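Local coordinates for protein laccase (Botrytis aclada, PDB 3SQR) that oxidises hydroquinone-type phenols with molecular oxygen as a glycosylated multicopper oxidase and probably serves lignin degradation and detoxification of lignin-derived products, at residues A[102-107]-A[186-191]; A[119-124]-A[145-150]; A[470-475]-A[497-502]. All blocks are in the same frame, centred on the assembly; numbering follows the deposited sequence.

Interaction 1: A[102-107]-A[186-191]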
ATOM      1  N   ALA A 102      -3.422  11.344  12.674  1.00 25.34           N
ATOM      2  CA  ALA A 102      -4.562  12.188  12.747  1.00 25.40           C
ATOM      3  C   ALA A 102      -5.695  11.418  13.372  1.00 24.88           C
ATOM      4  O   ALA A 102      -5.536  10.270  13.727  1.00 24.59           O
ATOM      5  CB  ALA A 102      -4.945  12.745  11.308  1.00 25.83           C
ATOM      6  N   ASP A 103      -6.807  12.099  13.619  1.00 24.40           N
ATOM      7  CA  ASP A 103      -8.026  11.471  14.080  1.00 23.64           C
ATOM      8  C   ASP A 103      -8.969  11.439  12.921  1.00 22.73           C
ATOM      9  O   ASP A 103      -8.967  12.311  12.056  1.00 22.07           O
ATOM     10  CB  ASP A 103      -8.721  12.297  15.202  1.00 23.91           C
ATOM     11  CG  ASP A 103      -7.922  12.306  16.479  1.00 25.74           C
ATOM     12  OD1 ASP A 103      -7.257  11.320  16.778  1.00 27.69           O
ATOM     13  OD2 ASP A 103      -7.911  13.343  17.137  1.00 33.94           O
ATOM     14  N   TRP A 104      -9.829  10.440  12.965  1.00 23.21           N
ATOM     15  CA  TRP A 104     -10.933  10.292  12.069  1.00 23.29           C
ATOM     16  C   TRP A 104     -11.659  11.629  11.972  1.00 23.67           C
ATOM     17  O   TRP A 104     -12.097  12.194  12.983  1.00 26.30           O
ATOM     18  CB  TRP A 104     -11.818   9.216  12.674  1.00 21.49           C
ATOM     19  CG  TRP A 104     -12.960   8.838  11.908  1.00 21.57           C
ATOM     20  CD1 TRP A 104     -13.176   9.042  10.579  1.00 23.28           C
ATOM     21  CD2 TRP A 104     -14.066   8.110  12.396  1.00 23.43           C
ATOM     22  NE1 TRP A 104     -14.425   8.525  10.201  1.00 24.22           N
ATOM     23  CE2 TRP A 104     -14.983   7.949  11.320  1.00 24.48           C
ATOM     24  CE3 TRP A 104     -14.418   7.626  13.675  1.00 23.36           C
ATOM     25  CZ2 TRP A 104     -16.217   7.332  11.478  1.00 25.64           C
ATOM     26  CZ3 TRP A 104     -15.655   6.987  13.826  1.00 25.49           C
ATOM     27  CH2 TRP A 104     -16.525   6.830  12.732  1.00 27.26           C
ATOM     28  N   GLY A 105     -11.806  12.114  10.742  1.00 22.47           N
ATOM     29  CA  GLY A 105     -12.515  13.368  10.487  1.00 23.66           C
ATOM     30  C   GLY A 105     -11.623  14.593  10.341  1.00 23.39           C
ATOM     31  O   GLY A 105     -12.118  15.646   9.917  1.00 24.90           O
ATOM     32  N   ASP A 106     -10.336  14.492  10.724  1.00 23.27           N
ATOM     33  CA  ASP A 106      -9.440  15.605  10.639  1.00 23.45           C
ATOM     34  C   ASP A 106      -9.176  15.971   9.174  1.00 23.66           C
ATOM     35  O   ASP A 106      -9.289  15.115   8.283  1.00 24.64           O
ATOM     36  CB  ASP A 106      -8.100  15.285  11.289  1.00 22.76           C
ATOM     37  CG  ASP A 106      -8.167  15.277  12.796  1.00 24.44           C
ATOM     38  OD1 ASP A 106      -9.189  15.689  13.429  1.00 25.38           O
ATOM     39  OD2 ASP A 106      -7.133  14.868  13.365  1.00 22.24           O
ATOM     40  N   ASN A 107      -8.831  17.233   8.961  1.00 23.75           N
ATOM     41  CA  ASN A 107      -8.406  17.730   7.638  1.00 23.80           C
ATOM     42  C   ASN A 107      -6.931  17.816   7.704  1.00 23.84           C
ATOM     43  O   ASN A 107      -6.429  18.405   8.645  1.00 26.40           O
ATOM     44  CB  ASN A 107      -9.071  19.073   7.362  1.00 25.12           C
ATOM     45  CG  ASN A 107     -10.568  18.919   7.199  1.00 29.49           C
ATOM     46  OD1 ASN A 107     -11.024  18.144   6.396  1.00 32.00           O
ATOM     47  ND2 ASN A 107     -11.349  19.651   7.997  1.00 37.42           N
ATOM     48  N   ASN A 186      -6.538   7.687  13.998  1.00 21.74           N
ATOM     49  CA  ASN A 186      -7.174   7.102  15.181  1.00 22.41           C
ATOM     50  C   ASN A 186      -8.652   7.133  15.048  1.00 23.56           C
ATOM     51  O   ASN A 186      -9.265   7.969  14.393  1.00 23.43           O
ATOM     52  CB  ASN A 186      -6.675   7.717  16.457  1.00 24.79           C
ATOM     53  CG  ASN A 186      -5.242   7.298  16.749  1.00 25.74           C
ATOM     54  OD1 ASN A 186      -4.911   6.096  16.951  1.00 28.66           O
ATOM     55  ND2 ASN A 186      -4.403   8.265  16.715  1.00 28.57           N
ATOM     56  N   GLY A 187      -9.236   6.151  15.695  1.00 24.15           N
ATOM     57  CA  GLY A 187     -10.645   5.913  15.575  1.00 24.73           C
ATOM     58  C   GLY A 187     -10.933   4.684  16.416  1.00 25.06           C
ATOM     59  O   GLY A 187     -10.086   4.213  17.175  1.00 24.65           O
ATOM     60  N   PRO A 188     -12.147   4.175  16.293  1.00 25.96           N
ATOM     61  CA  PRO A 188     -12.503   3.024  17.095  1.00 26.94           C
ATOM     62  C   PRO A 188     -11.899   1.710  16.565  1.00 27.12           C
ATOM     63  O   PRO A 188     -11.255   1.665  15.530  1.00 24.80           O
ATOM     64  CB  PRO A 188     -14.009   2.998  16.988  1.00 27.13           C
ATOM     65  CG  PRO A 188     -14.299   3.551  15.611  1.00 26.80           C
ATOM     66  CD  PRO A 188     -13.252   4.653  15.481  1.00 25.75           C
ATOM     67  N   ALA A 189     -12.119   0.620  17.288  1.00 26.45           N
ATOM     68  CA  ALA A 189     -11.496  -0.692  16.913  1.00 26.38           C
ATOM     69  C   ALA A 189     -12.427  -1.813  17.383  1.00 25.44           C
ATOM     70  O   ALA A 189     -13.254  -1.594  18.248  1.00 27.15           O
ATOM     71  CB  ALA A 189     -10.111  -0.818  17.563  1.00 24.37           C
ATOM     72  N   THR A 190     -12.280  -2.988  16.828  1.00 26.37           N
ATOM     73  CA  THR A 190     -13.226  -4.051  17.037  1.00 27.89           C
ATOM     74  C   THR A 190     -12.807  -4.974  18.187  1.00 27.89           C
ATOM     75  O   THR A 190     -13.519  -5.906  18.500  1.00 30.20           O
ATOM     76  CB  THR A 190     -13.405  -4.896  15.837  1.00 25.95           C
ATOM     77  OG1 THR A 190     -12.120  -5.322  15.369  1.00 25.14           O
ATOM     78  CG2 THR A 190     -14.242  -4.184  14.722  1.00 24.16           C
ATOM     79  N   ALA A 191     -11.661  -4.703  18.787  1.00 29.57           N
ATOM     80  CA  ALA A 191     -11.257  -5.367  20.027  1.00 29.42           C
ATOM     81  C   ALA A 191     -10.532  -4.388  20.889  1.00 30.14           C
ATOM     82  O   ALA A 191      -9.955  -3.414  20.411  1.00 30.46           O
ATOM     83  CB  ALA A 191     -10.377  -6.636  19.744  1.00 28.74           C
TER
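Asn186 is gripped through its backbone by the two peptides flanking Asp103, the register of a parallel bridge. Its N-H goes to the O of Ala102 (N to O 2.8 Å, 167° at the hydrogen), and its O receives the N-H of Trp104 (O to N 2.9 Å). With the strand thus fixed, the side chains of Asp103 and Asn186 rise from the same face of the sheet and cross obliquely, Asp103 OD1 lying 3.7 Å from Asn186 CB. One residue further on, with CG anti to the backbone N (chi1 -177°), the indole of Trp104 crosses Pro188 at about a right angle, its CE3 and CZ3 side on the proline CD, which sits 3.7 Å from Trp104 CE3. Tyr162 and Trp49 meet the same indole from outside the two segments.

Behind this first shell the chain reverses in a type II turn from Asp103 to Asp106, with Gly105 at positive phi. The Asp103 N-H reaches Asp106 OD2 (N to O 2.8 Å) from well above the carboxylate plane, and Arg68 forms salt bridges with both Asp103 and Asp106. Such a parallel pairing of edge strand 100-103 with strand 180-186 belongs to the Greek-key beta-sandwich of a cupredoxin domain, here the first of the laccase.

Interaction 2: A[119-124]-A[145-150]. With NAG (2-acetamido-2-deoxy-beta-D-glucopyranose), chain B; NAG (2-acetamido-2-deoxy-beta-D-glucopyranose), chain H.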
ATOM      1  N   ASN A 119      14.527  13.735 -10.108  1.00 27.42           N
ATOM      2  CA  ASN A 119      13.226  13.084 -10.302  1.00 27.30           C
ATOM      3  C   ASN A 119      12.142  14.082  -9.947  1.00 25.55           C
ATOM      4  O   ASN A 119      12.304  14.849  -8.978  1.00 25.66           O
ATOM      5  CB  ASN A 119      12.967  11.889  -9.328  1.00 26.26           C
ATOM      6  CG  ASN A 119      13.723  10.639  -9.596  1.00 29.26           C
ATOM      7  OD1 ASN A 119      13.658   9.753  -8.786  1.00 27.16           O
ATOM      8  ND2 ASN A 119      14.431  10.521 -10.721  1.00 28.39           N
ATOM      9  N   GLY A 120      11.028  14.050 -10.663  1.00 23.59           N
ATOM     10  CA  GLY A 120       9.756  14.505 -10.136  1.00 23.72           C
ATOM     11  C   GLY A 120       9.404  13.611  -8.931  1.00 22.85           C
ATOM     12  O   GLY A 120      10.054  12.635  -8.670  1.00 24.20           O
ATOM     13  N   THR A 121       8.294  13.932  -8.299  1.00 22.81           N
ATOM     14  CA  THR A 121       7.749  13.035  -7.282  1.00 22.72           C
ATOM     15  C   THR A 121       6.250  13.333  -7.174  1.00 23.58           C
ATOM     16  O   THR A 121       5.740  14.307  -7.645  1.00 22.53           O
ATOM     17  CB  THR A 121       8.470  13.176  -5.965  1.00 22.58           C
ATOM     18  OG1 THR A 121       8.165  12.024  -5.125  1.00 21.61           O
ATOM     19  CG2 THR A 121       8.073  14.477  -5.218  1.00 22.86           C
ATOM     20  N   SER A 122       5.533  12.500  -6.442  1.00 22.20           N
ATOM     21  CA  SER A 122       4.104  12.609  -6.369  1.00 22.96           C
ATOM     22  C   SER A 122       3.734  11.669  -5.259  1.00 21.22           C
ATOM     23  O   SER A 122       4.107  10.513  -5.344  1.00 22.17           O
ATOM     24  CB  SER A 122       3.478  12.049  -7.628  1.00 23.67           C
ATOM     25  OG  SER A 122       2.110  12.328  -7.577  1.00 23.72           O
ATOM     26  N   ILE A 123       3.005  12.148  -4.262  1.00 22.84           N
ATOM     27  CA  ILE A 123       2.812  11.373  -3.034  1.00 21.13           C
ATOM     28  C   ILE A 123       1.389  10.950  -2.932  1.00 19.83           C
ATOM     29  O   ILE A 123       0.486  11.796  -2.948  1.00 19.81           O
ATOM     30  CB  ILE A 123       3.172  12.180  -1.799  1.00 22.23           C
ATOM     31  CG1 ILE A 123       4.536  12.809  -1.949  1.00 22.05           C
ATOM     32  CG2 ILE A 123       3.096  11.278  -0.476  1.00 21.90           C
ATOM     33  CD1 ILE A 123       5.691  11.942  -2.355  1.00 21.04           C
ATOM     34  N   HIS A 124       1.207   9.634  -2.784  1.00 19.68           N
ATOM     35  CA  HIS A 124      -0.069   8.993  -2.638  1.00 18.74           C
ATOM     36  C   HIS A 124      -0.299   8.576  -1.149  1.00 18.37           C
ATOM     37  O   HIS A 124       0.572   8.161  -0.447  1.00 19.87           O
ATOM     38  CB  HIS A 124      -0.164   7.780  -3.554  1.00 19.32           C
ATOM     39  CG  HIS A 124      -1.354   6.920  -3.299  1.00 18.96           C
ATOM     40  ND1 HIS A 124      -2.644   7.360  -3.525  1.00 20.24           N
ATOM     41  CD2 HIS A 124      -1.455   5.621  -2.918  1.00 22.38           C
ATOM     42  CE1 HIS A 124      -3.492   6.396  -3.188  1.00 18.38           C
ATOM     43  NE2 HIS A 124      -2.797   5.322  -2.845  1.00 24.01           N
ATOM     44  N   CYS A 145       0.338  16.230 -12.430  1.00 23.61           N
ATOM     45  CA  CYS A 145       1.658  16.193 -12.971  1.00 24.05           C
ATOM     46  C   CYS A 145       2.595  15.953 -11.766  1.00 22.80           C
ATOM     47  O   CYS A 145       2.260  16.338 -10.640  1.00 25.40           O
ATOM     48  CB  CYS A 145       2.066  17.517 -13.614  1.00 25.05           C
ATOM     49  SG  CYS A 145       1.096  17.874 -15.138  1.00 26.69           S
ATOM     50  N   PRO A 146       3.776  15.433 -12.049  1.00 24.53           N
ATOM     51  CA  PRO A 146       4.755  15.331 -11.021  1.00 24.13           C
ATOM     52  C   PRO A 146       5.122  16.688 -10.460  1.00 24.68           C
ATOM     53  O   PRO A 146       5.063  17.731 -11.136  1.00 26.30           O
ATOM     54  CB  PRO A 146       5.916  14.638 -11.690  1.00 23.12           C
ATOM     55  CG  PRO A 146       5.316  13.958 -12.887  1.00 25.02           C
ATOM     56  CD  PRO A 146       4.285  14.871 -13.308  1.00 23.51           C
ATOM     57  N   ILE A 147       5.500  16.673  -9.194  1.00 23.66           N
ATOM     58  CA  ILE A 147       6.083  17.839  -8.533  1.00 23.98           C
ATOM     59  C   ILE A 147       7.545  17.959  -8.990  1.00 24.24           C
ATOM     60  O   ILE A 147       8.388  17.050  -8.777  1.00 24.67           O
ATOM     61  CB  ILE A 147       6.107  17.701  -6.991  1.00 22.68           C
ATOM     62  CG1 ILE A 147       4.700  17.370  -6.474  1.00 21.25           C
ATOM     63  CG2 ILE A 147       6.637  19.021  -6.343  1.00 22.90           C
ATOM     64  CD1 ILE A 147       4.650  16.871  -4.952  1.00 22.64           C
ATOM     65  N   ALA A 148       7.863  19.047  -9.675  1.00 25.41           N
ATOM     66  CA  ALA A 148       9.200  19.184 -10.159  1.00 26.60           C
ATOM     67  C   ALA A 148      10.191  19.422  -9.007  1.00 25.11           C
ATOM     68  O   ALA A 148       9.802  19.959  -7.992  1.00 26.24           O
ATOM     69  CB  ALA A 148       9.264  20.399 -11.165  1.00 26.94           C
ATOM     70  N   PRO A 149      11.463  19.071  -9.194  1.00 27.17           N
ATOM     71  CA  PRO A 149      12.526  19.448  -8.278  1.00 28.70           C
ATOM     72  C   PRO A 149      12.431  20.906  -7.886  1.00 29.40           C
ATOM     73  O   PRO A 149      12.280  21.832  -8.742  1.00 28.91           O
ATOM     74  CB  PRO A 149      13.798  19.105  -9.056  1.00 29.28           C
ATOM     75  CG  PRO A 149      13.432  17.894  -9.777  1.00 28.90           C
ATOM     76  CD  PRO A 149      12.009  18.228 -10.255  1.00 26.58           C
ATOM     77  N   GLY A 150      12.415  21.105  -6.573  1.00 28.01           N
ATOM     78  CA  GLY A 150      12.322  22.442  -5.970  1.00 28.22           C
ATOM     79  C   GLY A 150      10.919  22.984  -5.846  1.00 26.87           C
ATOM     80  O   GLY A 150      10.738  23.995  -5.193  1.00 28.68           O
TER
HETATM   81  C1  NAG B   1      15.168   9.336 -11.002  1.00 25.94           C
HETATM   82  C2  NAG B   1      15.306   8.823 -12.412  1.00 25.75           C
HETATM   83  C3  NAG B   1      16.140   7.571 -12.626  1.00 29.27           C
HETATM   84  C4  NAG B   1      17.480   7.815 -11.983  1.00 29.07           C
HETATM   85  C5  NAG B   1      17.293   8.347 -10.543  1.00 29.57           C
HETATM   86  C6  NAG B   1      18.584   8.858  -9.933  1.00 31.91           C
HETATM   87  C7  NAG B   1      13.323   9.758 -13.560  1.00 26.66           C
HETATM   88  C8  NAG B   1      12.039   9.336 -14.229  1.00 28.41           C
HETATM   89  N2  NAG B   1      14.034   8.720 -13.089  1.00 29.79           N
HETATM   90  O3  NAG B   1      16.206   7.328 -14.022  1.00 30.85           O
HETATM   91  O4  NAG B   1      18.244   6.651 -11.876  1.00 27.90           O
HETATM   92  O5  NAG B   1      16.442   9.459 -10.470  1.00 28.31           O
HETATM   93  O6  NAG B   1      18.470   8.804  -8.530  1.00 30.49           O
HETATM   94  O7  NAG B   1      13.632  10.944 -13.515  1.00 30.68           O
HETATM   95  C1  NAG H 548      20.428  11.652  -5.584  1.00 30.06           C
HETATM   96  C2  NAG H 548      20.204  11.969  -7.034  1.00 29.04           C
HETATM   97  C3  NAG H 548      21.166  11.164  -7.873  1.00 30.78           C
HETATM   98  C4  NAG H 548      22.618  11.389  -7.455  1.00 33.00           C
HETATM   99  C5  NAG H 548      22.688  11.121  -5.963  1.00 34.47           C
HETATM  100  C6  NAG H 548      24.119  11.362  -5.466  1.00 40.37           C
HETATM  101  C7  NAG H 548      17.870  12.250  -7.575  1.00 25.63           C
HETATM  102  C8  NAG H 548      16.617  11.514  -7.914  1.00 27.68           C
HETATM  103  N2  NAG H 548      18.885  11.495  -7.394  1.00 29.14           N
HETATM  104  O3  NAG H 548      20.947  11.486  -9.216  1.00 30.06           O
HETATM  105  O4  NAG H 548      23.432  10.446  -8.136  1.00 35.31           O
HETATM  106  O5  NAG H 548      21.787  12.005  -5.307  1.00 35.76           O
HETATM  107  O6  NAG H 548      24.398  12.737  -5.619  1.00 40.24           O
HETATM  108  O7  NAG H 548      17.887  13.463  -7.478  1.00 28.92           O
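Thr121 and Ile147 face each other through their backbones. The Ile147 N-H is well directed at the O of Thr121 (N to O 2.8 Å, 162° at the hydrogen), whereas the return bond, from the N of Thr121 to the O of Ile147, is longer at 3.2 Å and bent to 137°. That second carbonyl has other company: Gly120 CA approaches Ile147 O to 3.2 Å as a C-H...O contact, and the Asn114 amide also donates to it. The same Asn114 ND2 serves the O of Asn119, against which the Pro149 ring presses, its CG 3.3 Å from that oxygen.

Beside the paired backbones, the side chains of Thr121 and Ile147 lie side by side, pointing the same way, Thr121 CG2 nearest Ile147 CB and CD1. Thr121 OG1, anti to the backbone N (chi1 -164°), is taken up by the OE1 of Gln174, whose NE2 in turn donates to Asn119 OD1 and Gly120 O. Asn119 ND2 is covalently bonded to C1 of the first sugar (ND2 to C1 1.4 Å), and the acetyl methyl C8 of a second N-acetylglucosamine lies 3.5 Å from Asn119 CG. One end of segment 145-150 is tied by the disulfide of Cys145 to Cys561. Together they form an N-glycosylated loop that leads into strand 123-125 of the cupredoxin domain, which carries His124, a probable ligand of the type 2 copper in the trinuclear site.

Interaction 3: A[470-475]-A[497-502]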
ATOM      1  N   HIS A 470     -11.443   4.010  -3.631  1.00 20.13           N
ATOM      2  CA  HIS A 470     -12.468   3.102  -3.168  1.00 21.69           C
ATOM      3  C   HIS A 470     -11.914   2.021  -2.302  1.00 20.81           C
ATOM      4  O   HIS A 470     -10.849   1.469  -2.610  1.00 20.81           O
ATOM      5  CB  HIS A 470     -13.161   2.326  -4.294  1.00 20.79           C
ATOM      6  CG  HIS A 470     -13.788   3.200  -5.312  1.00 23.24           C
ATOM      7  ND1 HIS A 470     -15.112   3.527  -5.257  1.00 23.59           N
ATOM      8  CD2 HIS A 470     -13.276   3.860  -6.388  1.00 25.14           C
ATOM      9  CE1 HIS A 470     -15.411   4.319  -6.265  1.00 26.42           C
ATOM     10  NE2 HIS A 470     -14.321   4.545  -6.966  1.00 26.27           N
ATOM     11  N   ASP A 471     -12.708   1.646  -1.316  1.00 21.73           N
ATOM     12  CA  ASP A 471     -12.605   0.283  -0.807  1.00 21.10           C
ATOM     13  C   ASP A 471     -13.413  -0.617  -1.712  1.00 22.80           C
ATOM     14  O   ASP A 471     -14.503  -0.230  -2.132  1.00 23.80           O
ATOM     15  CB  ASP A 471     -13.188   0.109   0.560  1.00 21.11           C
ATOM     16  CG  ASP A 471     -12.352   0.742   1.659  1.00 21.10           C
ATOM     17  OD1 ASP A 471     -11.180   1.039   1.471  1.00 21.27           O
ATOM     18  OD2 ASP A 471     -12.900   0.877   2.723  1.00 23.39           O
ATOM     19  N   PHE A 472     -12.873  -1.779  -2.043  1.00 21.89           N
ATOM     20  CA  PHE A 472     -13.627  -2.738  -2.853  1.00 22.64           C
ATOM     21  C   PHE A 472     -14.096  -3.904  -2.034  1.00 22.92           C
ATOM     22  O   PHE A 472     -13.597  -4.128  -0.926  1.00 21.28           O
ATOM     23  CB  PHE A 472     -12.858  -3.175  -4.073  1.00 24.19           C
ATOM     24  CG  PHE A 472     -11.517  -3.765  -3.777  1.00 24.14           C
ATOM     25  CD1 PHE A 472     -11.385  -4.929  -3.037  1.00 24.19           C
ATOM     26  CD2 PHE A 472     -10.387  -3.145  -4.234  1.00 25.77           C
ATOM     27  CE1 PHE A 472     -10.122  -5.432  -2.786  1.00 28.13           C
ATOM     28  CE2 PHE A 472      -9.121  -3.672  -4.010  1.00 25.49           C
ATOM     29  CZ  PHE A 472      -8.995  -4.778  -3.286  1.00 26.71           C
ATOM     30  N   PHE A 473     -15.029  -4.653  -2.617  1.00 22.61           N
ATOM     31  CA  PHE A 473     -15.577  -5.844  -1.984  1.00 23.80           C
ATOM     32  C   PHE A 473     -15.037  -7.019  -2.752  1.00 23.07           C
ATOM     33  O   PHE A 473     -15.112  -7.045  -3.996  1.00 26.18           O
ATOM     34  CB  PHE A 473     -17.094  -5.788  -2.157  1.00 23.28           C
ATOM     35  CG  PHE A 473     -17.770  -4.706  -1.379  1.00 22.78           C
ATOM     36  CD1 PHE A 473     -17.649  -3.373  -1.677  1.00 25.56           C
ATOM     37  CD2 PHE A 473     -18.586  -5.045  -0.306  1.00 24.81           C
ATOM     38  CE1 PHE A 473     -18.353  -2.399  -0.925  1.00 28.15           C
ATOM     39  CE2 PHE A 473     -19.266  -4.087   0.394  1.00 27.33           C
ATOM     40  CZ  PHE A 473     -19.137  -2.808   0.117  1.00 28.66           C
ATOM     41  N   ILE A 474     -14.418  -7.958  -2.050  1.00 24.00           N
ATOM     42  CA  ILE A 474     -13.863  -9.128  -2.707  1.00 23.09           C
ATOM     43  C   ILE A 474     -15.001 -10.140  -2.906  1.00 22.80           C
ATOM     44  O   ILE A 474     -15.284 -10.935  -2.017  1.00 23.84           O
ATOM     45  CB  ILE A 474     -12.767  -9.720  -1.903  1.00 23.30           C
ATOM     46  CG1 ILE A 474     -11.686  -8.667  -1.577  1.00 22.40           C
ATOM     47  CG2 ILE A 474     -12.195 -10.936  -2.643  1.00 24.94           C
ATOM     48  CD1 ILE A 474     -10.421  -9.301  -0.872  1.00 25.67           C
ATOM     49  N   VAL A 475     -15.676 -10.025  -4.029  1.00 23.88           N
ATOM     50  CA  VAL A 475     -16.803 -10.931  -4.310  1.00 24.24           C
ATOM     51  C   VAL A 475     -16.324 -12.348  -4.723  1.00 26.13           C
ATOM     52  O   VAL A 475     -17.021 -13.350  -4.537  1.00 26.84           O
ATOM     53  CB  VAL A 475     -17.824 -10.319  -5.222  1.00 24.02           C
ATOM     54  CG1 VAL A 475     -18.312  -8.931  -4.541  1.00 24.28           C
ATOM     55  CG2 VAL A 475     -17.388 -10.141  -6.662  1.00 23.39           C
ATOM     56  N   PRO A 497     -15.253  -9.774   2.106  1.00 24.23           N
ATOM     57  CA  PRO A 497     -14.151  -8.906   2.545  1.00 23.82           C
ATOM     58  C   PRO A 497     -14.134  -7.574   1.810  1.00 23.49           C
ATOM     59  O   PRO A 497     -14.542  -7.454   0.663  1.00 23.74           O
ATOM     60  CB  PRO A 497     -12.893  -9.714   2.226  1.00 22.97           C
ATOM     61  CG  PRO A 497     -13.407 -11.149   2.026  1.00 25.65           C
ATOM     62  CD  PRO A 497     -14.792 -11.030   1.544  1.00 24.92           C
ATOM     63  N   ARG A 498     -13.636  -6.562   2.495  1.00 24.02           N
ATOM     64  CA  ARG A 498     -13.676  -5.212   1.964  1.00 23.71           C
ATOM     65  C   ARG A 498     -12.405  -4.543   2.417  1.00 22.08           C
ATOM     66  O   ARG A 498     -12.086  -4.547   3.609  1.00 22.28           O
ATOM     67  CB  ARG A 498     -14.914  -4.476   2.503  1.00 24.03           C
ATOM     68  CG  ARG A 498     -15.175  -3.085   1.948  1.00 24.06           C
ATOM     69  CD  ARG A 498     -16.523  -2.564   2.414  1.00 23.41           C
ATOM     70  NE  ARG A 498     -16.557  -2.115   3.790  1.00 23.73           N
ATOM     71  CZ  ARG A 498     -17.307  -2.636   4.768  1.00 25.04           C
ATOM     72  NH1 ARG A 498     -18.052  -3.674   4.536  1.00 24.83           N
ATOM     73  NH2 ARG A 498     -17.306  -2.119   5.971  1.00 22.65           N
ATOM     74  N   ARG A 499     -11.671  -4.004   1.434  1.00 22.67           N
ATOM     75  CA  ARG A 499     -10.373  -3.493   1.684  1.00 22.83           C
ATOM     76  C   ARG A 499      -9.894  -2.753   0.443  1.00 23.38           C
ATOM     77  O   ARG A 499     -10.684  -2.448  -0.463  1.00 23.21           O
ATOM     78  CB  ARG A 499      -9.425  -4.639   2.081  1.00 23.93           C
ATOM     79  CG  ARG A 499      -9.044  -5.597   0.929  1.00 22.99           C
ATOM     80  CD  ARG A 499      -8.183  -6.794   1.377  1.00 24.06           C
ATOM     81  NE  ARG A 499      -7.066  -6.361   2.234  1.00 21.60           N
ATOM     82  CZ  ARG A 499      -6.408  -7.151   3.079  1.00 24.33           C
ATOM     83  NH1 ARG A 499      -6.763  -8.408   3.255  1.00 22.44           N
ATOM     84  NH2 ARG A 499      -5.456  -6.632   3.845  1.00 23.50           N
ATOM     85  N   ASP A 500      -8.620  -2.385   0.386  1.00 22.52           N
ATOM     86  CA  ASP A 500      -8.131  -1.694  -0.839  1.00 21.20           C
ATOM     87  C   ASP A 500      -6.967  -2.311  -1.596  1.00 20.03           C
ATOM     88  O   ASP A 500      -6.662  -1.904  -2.714  1.00 21.84           O
ATOM     89  CB  ASP A 500      -7.823  -0.201  -0.503  1.00 22.69           C
ATOM     90  CG  ASP A 500      -6.746  -0.031   0.544  1.00 20.92           C
ATOM     91  OD1 ASP A 500      -5.605  -0.428   0.238  1.00 23.37           O
ATOM     92  OD2 ASP A 500      -7.073   0.487   1.662  1.00 23.66           O
ATOM     93  N   VAL A 501      -6.390  -3.383  -1.037  1.00 20.73           N
ATOM     94  CA  VAL A 501      -5.376  -4.177  -1.763  1.00 21.25           C
ATOM     95  C   VAL A 501      -5.742  -5.650  -1.613  1.00 21.11           C
ATOM     96  O   VAL A 501      -5.985  -6.143  -0.510  1.00 21.08           O
ATOM     97  CB  VAL A 501      -3.931  -3.967  -1.266  1.00 20.67           C
ATOM     98  CG1 VAL A 501      -3.000  -4.889  -1.987  1.00 19.02           C
ATOM     99  CG2 VAL A 501      -3.471  -2.554  -1.444  1.00 21.91           C
ATOM    100  N   ALA A 502      -5.850  -6.370  -2.714  1.00 22.27           N
ATOM    101  CA  ALA A 502      -6.157  -7.801  -2.662  1.00 22.64           C
ATOM    102  C   ALA A 502      -5.477  -8.524  -3.808  1.00 21.22           C
ATOM    103  O   ALA A 502      -5.287  -7.988  -4.906  1.00 21.51           O
ATOM    104  CB  ALA A 502      -7.694  -8.010  -2.728  1.00 23.36           C
TER
HETATM  105  O   HOH W   1      -9.185  -0.088   3.149  1.00 20.42           O
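Phe472 and Arg499 form an antiparallel hydrogen-bonded pair, with N-H...O bonds in both directions (Phe472 N to Arg499 O 2.8 Å, Arg499 N to Phe472 O 3.0 Å), next to the non-hydrogen-bonded pair Phe473-Arg498, and a further bond runs from Ile474 N to Pro497 O. Ile474 is the centre of an inverse gamma turn.

On one face of the sheet, Phe473 and Arg498 lie side by side, and Arg498 CD sits over the Phe473 ring, 3.8 Å from its centroid, in a CH-pi contact. The arginine chain bends at chi3 (76°), leaving its guanidinium inclined to the ring. The other face carries Phe472, whose CG lies between the backbone N and the carbonyl carbon (chi1 56°). This folds the ring back beneath the partner strand, with Arg499 O over its centre and Ala502 CB at its edge. Ile474 CD1 lies 3.5 Å from Ala502 CB and also packs on Pro497 CB and Arg499 CD.

Beyond the Phe472-Arg499 pair, the carboxylates of Asp471 and Asp500 approach to 4.1 Å (OD1 to OD2). A water bridges them, donating to Asp471 OD1 at 2.8 Å and Asp500 OD2 at 2.6 Å. Outside the segments, Tyr59 OH is hydrogen-bonded to both Asp471 OD2 and Arg498 NE, Leu380 O accepts from Arg498 NH2, and Arg499 forms a salt bridge with Asp291 and a hydrogen bond with Tyr311. Asp500 OD2 makes a salt bridge with Arg310, and its OD1 is hydrogen-bonded to NE2 of the copper ligand His126, which makes Asp500 a second-shell residue. The segments belong to the third cupredoxin domain, where the chain leaves strand 498-499 for strand 501-504 in the other sheet of the sandwich, beside the trinuclear copper cluster.

Overall arrangement
Interactions 1 and 2 lie in the first cupredoxin domain, interaction 3 in the third. Along the chain, interaction 2 is nested inside the loop closed by interaction 1, and interaction 3 follows both. The first two reach one mixed sheet from its outermost strands, 100-103 and 123-125, their centres about 29 Å apart. The centre of interaction 3 is about 20 Å from that of interaction 1 and 28 Å from that of interaction 2, across the chain's centre from the latter. The copper cluster is the common reference: 119-124 runs into it from the first domain and 497-502 flanks it from the third, while interaction 1 stays remote. A laccase thus assembles its trinuclear site between its first and third cupredoxin domains.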